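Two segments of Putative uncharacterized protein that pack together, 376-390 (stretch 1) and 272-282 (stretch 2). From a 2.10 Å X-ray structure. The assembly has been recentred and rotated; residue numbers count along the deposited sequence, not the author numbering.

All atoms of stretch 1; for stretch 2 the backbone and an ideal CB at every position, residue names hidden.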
# COMPACT_ATOMS: atom_id res chain seq x y z
N PHE B 376 22.80 -8.27 16.95
CA PHE B 376 23.53 -7.87 15.76
C PHE B 376 24.07 -6.48 15.98
O PHE B 376 23.57 -5.75 16.82
CB PHE B 376 22.60 -7.93 14.54
CG PHE B 376 23.21 -7.42 13.26
CD1 PHE B 376 24.01 -8.23 12.48
CD2 PHE B 376 22.93 -6.14 12.81
CE1 PHE B 376 24.55 -7.77 11.29
CE2 PHE B 376 23.47 -5.67 11.63
CZ PHE B 376 24.28 -6.48 10.87
N ASN B 377 25.11 -6.12 15.22
CA ASN B 377 25.78 -4.85 15.40
C ASN B 377 26.27 -4.69 16.84
O ASN B 377 26.26 -3.58 17.39
CB ASN B 377 24.85 -3.69 15.01
CG ASN B 377 25.61 -2.44 14.67
OD1 ASN B 377 26.80 -2.48 14.41
ND2 ASN B 377 24.92 -1.30 14.69
N LYS B 378 26.69 -5.81 17.43
CA LYS B 378 27.10 -5.90 18.83
C LYS B 378 28.16 -4.88 19.24
O LYS B 378 28.31 -4.58 20.43
CB LYS B 378 27.64 -7.31 19.14
CG LYS B 378 26.60 -8.41 19.01
CD LYS B 378 27.10 -9.75 19.51
CE LYS B 378 25.93 -10.73 19.53
NZ LYS B 378 26.27 -11.99 20.21
N GLU B 379 28.87 -4.35 18.27
CA GLU B 379 29.96 -3.43 18.55
C GLU B 379 29.45 -2.09 19.06
O GLU B 379 30.17 -1.38 19.75
CB GLU B 379 30.82 -3.22 17.30
CG GLU B 379 30.42 -2.02 16.46
CD GLU B 379 31.47 -0.92 16.47
OE1 GLU B 379 31.10 0.26 16.35
OE2 GLU B 379 32.67 -1.26 16.60
N LYS B 380 28.21 -1.74 18.74
CA LYS B 380 27.71 -0.43 19.13
C LYS B 380 27.37 -0.39 20.62
O LYS B 380 27.08 0.67 21.17
CB LYS B 380 26.49 -0.03 18.29
CG LYS B 380 26.69 1.31 17.59
CD LYS B 380 27.96 1.30 16.74
CE LYS B 380 28.51 2.71 16.55
NZ LYS B 380 27.46 3.68 16.14
N SER B 381 27.42 -1.56 21.27
CA SER B 381 27.37 -1.64 22.73
C SER B 381 28.35 -0.65 23.36
O SER B 381 29.48 -0.50 22.90
CB SER B 381 27.67 -3.06 23.20
OG SER B 381 27.89 -3.11 24.60
N LEU B 382 27.90 0.03 24.41
CA LEU B 382 28.67 1.08 25.05
C LEU B 382 29.34 0.57 26.31
O LEU B 382 29.99 1.33 27.03
CB LEU B 382 27.78 2.27 25.39
CG LEU B 382 27.06 2.86 24.17
CD1 LEU B 382 25.57 2.96 24.45
CD2 LEU B 382 27.66 4.21 23.84
N VAL B 383 29.18 -0.72 26.57
CA VAL B 383 29.74 -1.34 27.76
C VAL B 383 30.59 -2.54 27.37
O VAL B 383 30.78 -3.46 28.17
CB VAL B 383 28.63 -1.76 28.75
CG1 VAL B 383 27.92 -0.54 29.32
CG2 VAL B 383 27.62 -2.69 28.05
N GLY B 384 31.09 -2.53 26.14
CA GLY B 384 31.90 -3.63 25.65
C GLY B 384 31.08 -4.86 25.34
O GLY B 384 29.84 -4.82 25.32
N LEU B 385 31.77 -5.98 25.12
CA LEU B 385 31.13 -7.20 24.66
C LEU B 385 31.01 -8.25 25.76
O LEU B 385 30.49 -9.35 25.52
CB LEU B 385 31.89 -7.78 23.46
CG LEU B 385 32.10 -6.91 22.22
CD1 LEU B 385 30.84 -6.17 21.83
CD2 LEU B 385 33.27 -5.93 22.37
N ASP B 386 31.49 -7.93 26.96
CA ASP B 386 31.58 -8.93 28.02
C ASP B 386 30.83 -8.60 29.30
O ASP B 386 30.85 -9.38 30.25
CB ASP B 386 33.05 -9.17 28.37
CG ASP B 386 33.82 -9.80 27.23
OD1 ASP B 386 33.28 -10.74 26.61
OD2 ASP B 386 34.94 -9.33 26.95
N TYR B 387 30.16 -7.45 29.34
CA TYR B 387 29.49 -7.07 30.58
C TYR B 387 28.16 -7.79 30.77
O TYR B 387 27.35 -7.90 29.85
CB TYR B 387 29.27 -5.56 30.65
CG TYR B 387 28.34 -5.16 31.79
CD1 TYR B 387 27.11 -4.57 31.53
CD2 TYR B 387 28.68 -5.42 33.11
CE1 TYR B 387 26.25 -4.21 32.56
CE2 TYR B 387 27.84 -5.07 34.15
CZ TYR B 387 26.62 -4.47 33.87
OH TYR B 387 25.77 -4.12 34.89
N ILE B 388 27.97 -8.25 32.00
CA ILE B 388 26.75 -8.95 32.40
C ILE B 388 26.13 -8.21 33.59
O ILE B 388 26.78 -8.02 34.62
CB ILE B 388 27.05 -10.41 32.78
CG1 ILE B 388 27.77 -11.11 31.61
CG2 ILE B 388 25.77 -11.14 33.18
CD1 ILE B 388 28.11 -12.57 31.89
N ALA B 389 24.88 -7.79 33.43
CA ALA B 389 24.23 -6.94 34.42
C ALA B 389 24.06 -7.63 35.77
O ALA B 389 24.17 -6.99 36.81
CB ALA B 389 22.87 -6.49 33.91
N TYR B 390 23.78 -8.93 35.74
CA TYR B 390 23.53 -9.69 36.94
C TYR B 390 24.81 -9.82 37.74
O TYR B 390 25.90 -9.76 37.19
CB TYR B 390 22.97 -11.07 36.60
CG TYR B 390 22.50 -11.86 37.79
CD1 TYR B 390 21.45 -11.41 38.58
CD2 TYR B 390 23.10 -13.08 38.12
CE1 TYR B 390 21.02 -12.14 39.67
CE2 TYR B 390 22.67 -13.81 39.21
CZ TYR B 390 21.63 -13.34 39.98
OH TYR B 390 21.20 -14.07 41.06
N UNK B 272 14.15 0.32 24.42
CA UNK B 272 14.68 -1.00 24.75
C UNK B 272 16.01 -1.19 24.06
O UNK B 272 16.99 -1.65 24.68
CB UNK B 272 13.70 -2.11 24.35
N UNK B 273 16.06 -0.81 22.77
CA UNK B 273 17.31 -0.92 22.02
C UNK B 273 18.40 -0.10 22.70
O UNK B 273 19.49 -0.62 22.98
CB UNK B 273 17.12 -0.46 20.57
N UNK B 274 18.11 1.17 22.99
CA UNK B 274 19.05 2.05 23.68
C UNK B 274 19.55 1.51 25.04
O UNK B 274 20.72 1.65 25.37
CB UNK B 274 18.39 3.41 23.89
N UNK B 275 18.65 0.93 25.82
CA UNK B 275 19.01 0.42 27.14
C UNK B 275 19.91 -0.81 27.05
O UNK B 275 20.79 -1.01 27.89
CB UNK B 275 17.75 0.08 27.93
N UNK B 276 19.69 -1.64 26.03
CA UNK B 276 20.54 -2.80 25.83
C UNK B 276 21.94 -2.32 25.45
O UNK B 276 22.93 -2.86 25.94
CB UNK B 276 19.96 -3.73 24.76
N UNK B 277 22.02 -1.29 24.61
CA UNK B 277 23.31 -0.69 24.30
C UNK B 277 24.01 -0.20 25.57
O UNK B 277 25.23 -0.34 25.71
CB UNK B 277 23.13 0.47 23.31
N UNK B 278 23.24 0.36 26.50
CA UNK B 278 23.79 0.94 27.72
C UNK B 278 24.08 -0.09 28.80
O UNK B 278 24.42 0.26 29.92
CB UNK B 278 22.82 1.99 28.27
N UNK B 279 23.94 -1.36 28.47
CA UNK B 279 24.18 -2.42 29.44
C UNK B 279 23.01 -2.64 30.37
O UNK B 279 23.16 -3.21 31.44
CB UNK B 279 25.43 -2.10 30.26
N UNK B 280 21.83 -2.18 29.97
CA UNK B 280 20.65 -2.33 30.81
C UNK B 280 19.64 -3.27 30.14
O UNK B 280 18.82 -2.83 29.33
CB UNK B 280 20.01 -0.97 31.09
N UNK B 281 19.72 -4.58 30.47
CA UNK B 281 18.84 -5.60 29.86
C UNK B 281 17.40 -5.13 29.73
O UNK B 281 16.77 -4.78 30.74
CB UNK B 281 18.87 -6.89 30.69
N UNK B 282 16.89 -5.10 28.49
CA UNK B 282 15.57 -4.53 28.23
C UNK B 282 14.80 -5.28 27.14
O UNK B 282 15.38 -5.88 26.24
CB UNK B 282 15.71 -3.06 27.83

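Position 272 begins the stretch on helical backbone. Its ideal CB has nothing of stretch 1 within 5.5 Å, so stretch 1 sets no preference. The residue is Ala272.

Position 273 is helical, with CA-to-CB pointing sideways. No atom of stretch 1 lies near the CB. The carbonyl of Phe376 offers an acceptor. Only a side chain as long as arginine brings a donor to it; a residue that ignores the carbonyl is also possible. It is Arg273. Its NH2 gives a hydrogen bond to Phe376 O at 3.2 Å, and the carbonyl meets the edge of the guanidinium.

Positions 274 and 275 have nothing of stretch 1 near their CB atoms. At 274 the CB points away. They are Ala274 and Phe275.

Position 276 points sideways into space that stretch 1 leaves empty. Many residues would fit. It is Asn276, whose side chain serves its own stretch: OD1 accepts from the backbone N of 282 and ND2 donates to the O of 282.

Position 277 lies beside Ser381, with CA atoms 4.5 Å apart. Its backbone O accepts a nearly straight hydrogen bond from Leu382 N at 3.0 Å. The ideal CB is 3.7 Å from Leu382 CD1, so an apolar side chain such as leucine, isoleucine or methionine would suit. It is Met277. Its CB packs on Leu382 CD1 at 3.7 Å, and its CE reaches to 3.5 Å from Lys380 O.

Position 278 is the first to leave helical angles. Its CB points away, but Leu382 CD1 is 4.8 Å from it. A branched or long apolar chain could turn back to that methyl. It is Leu278, with CD2 at 3.7 Å from Leu382 CD1.

Position 279 has phi 81° and psi 19°. An ideal CB would be jammed against the carbonyl O of 278. It would also sit 3.1 Å from Val383 CG1 and 3.2 Å from Tyr387 CE1. Glycine is strongly favoured, and it is Gly279. Val383 CG2 lies 3.7 Å from its CA, and its O meets the edge of the Tyr387 ring, 3.4 Å from CE1.

Position 280 points away from stretch 1, which leaves the choice open. It is Leu280.

Position 281 points toward Ala389, whose CB is 5.1 Å from the ideal CB. A compact apolar residue would suit, and phi of -42° is compatible with proline. It is Pro281, whose CD packs against Ala389 CB at 3.6 Å.

Position 282 is out of reach. It is Ala282.

Stretch 2 (272-282) ARAFNMLGLPA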
# COMPACT_ATOMS: atom_id res chain seq x y z
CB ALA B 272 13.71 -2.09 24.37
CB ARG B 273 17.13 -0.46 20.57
CG ARG B 273 18.34 -0.70 19.69
CD ARG B 273 18.50 -2.17 19.33
NE ARG B 273 19.63 -2.38 18.42
CZ ARG B 273 20.19 -3.56 18.21
NH1 ARG B 273 19.74 -4.64 18.84
NH2 ARG B 273 21.22 -3.67 17.38
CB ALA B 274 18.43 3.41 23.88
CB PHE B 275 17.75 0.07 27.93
CG PHE B 275 16.93 1.27 28.33
CD1 PHE B 275 17.53 2.51 28.48
CD2 PHE B 275 15.57 1.16 28.53
CE1 PHE B 275 16.78 3.63 28.85
CE2 PHE B 275 14.81 2.28 28.90
CZ PHE B 275 15.42 3.51 29.05
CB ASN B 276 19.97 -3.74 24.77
CG ASN B 276 18.86 -4.62 25.32
OD1 ASN B 276 18.90 -5.04 26.47
ND2 ASN B 276 17.84 -4.88 24.50
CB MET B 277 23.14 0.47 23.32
CG MET B 277 22.82 0.04 21.89
SD MET B 277 22.49 1.43 20.79
CE MET B 277 24.03 2.35 20.91
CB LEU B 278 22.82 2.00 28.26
CG LEU B 278 22.66 3.29 27.46
CD1 LEU B 278 21.42 4.07 27.91
CD2 LEU B 278 23.91 4.14 27.58
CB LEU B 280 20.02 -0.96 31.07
CG LEU B 280 20.50 -0.05 32.20
CD1 LEU B 280 21.75 -0.58 32.88
CD2 LEU B 280 20.71 1.37 31.67
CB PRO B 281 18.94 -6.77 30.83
CG PRO B 281 20.38 -6.67 31.32
CD PRO B 281 20.65 -5.18 31.44
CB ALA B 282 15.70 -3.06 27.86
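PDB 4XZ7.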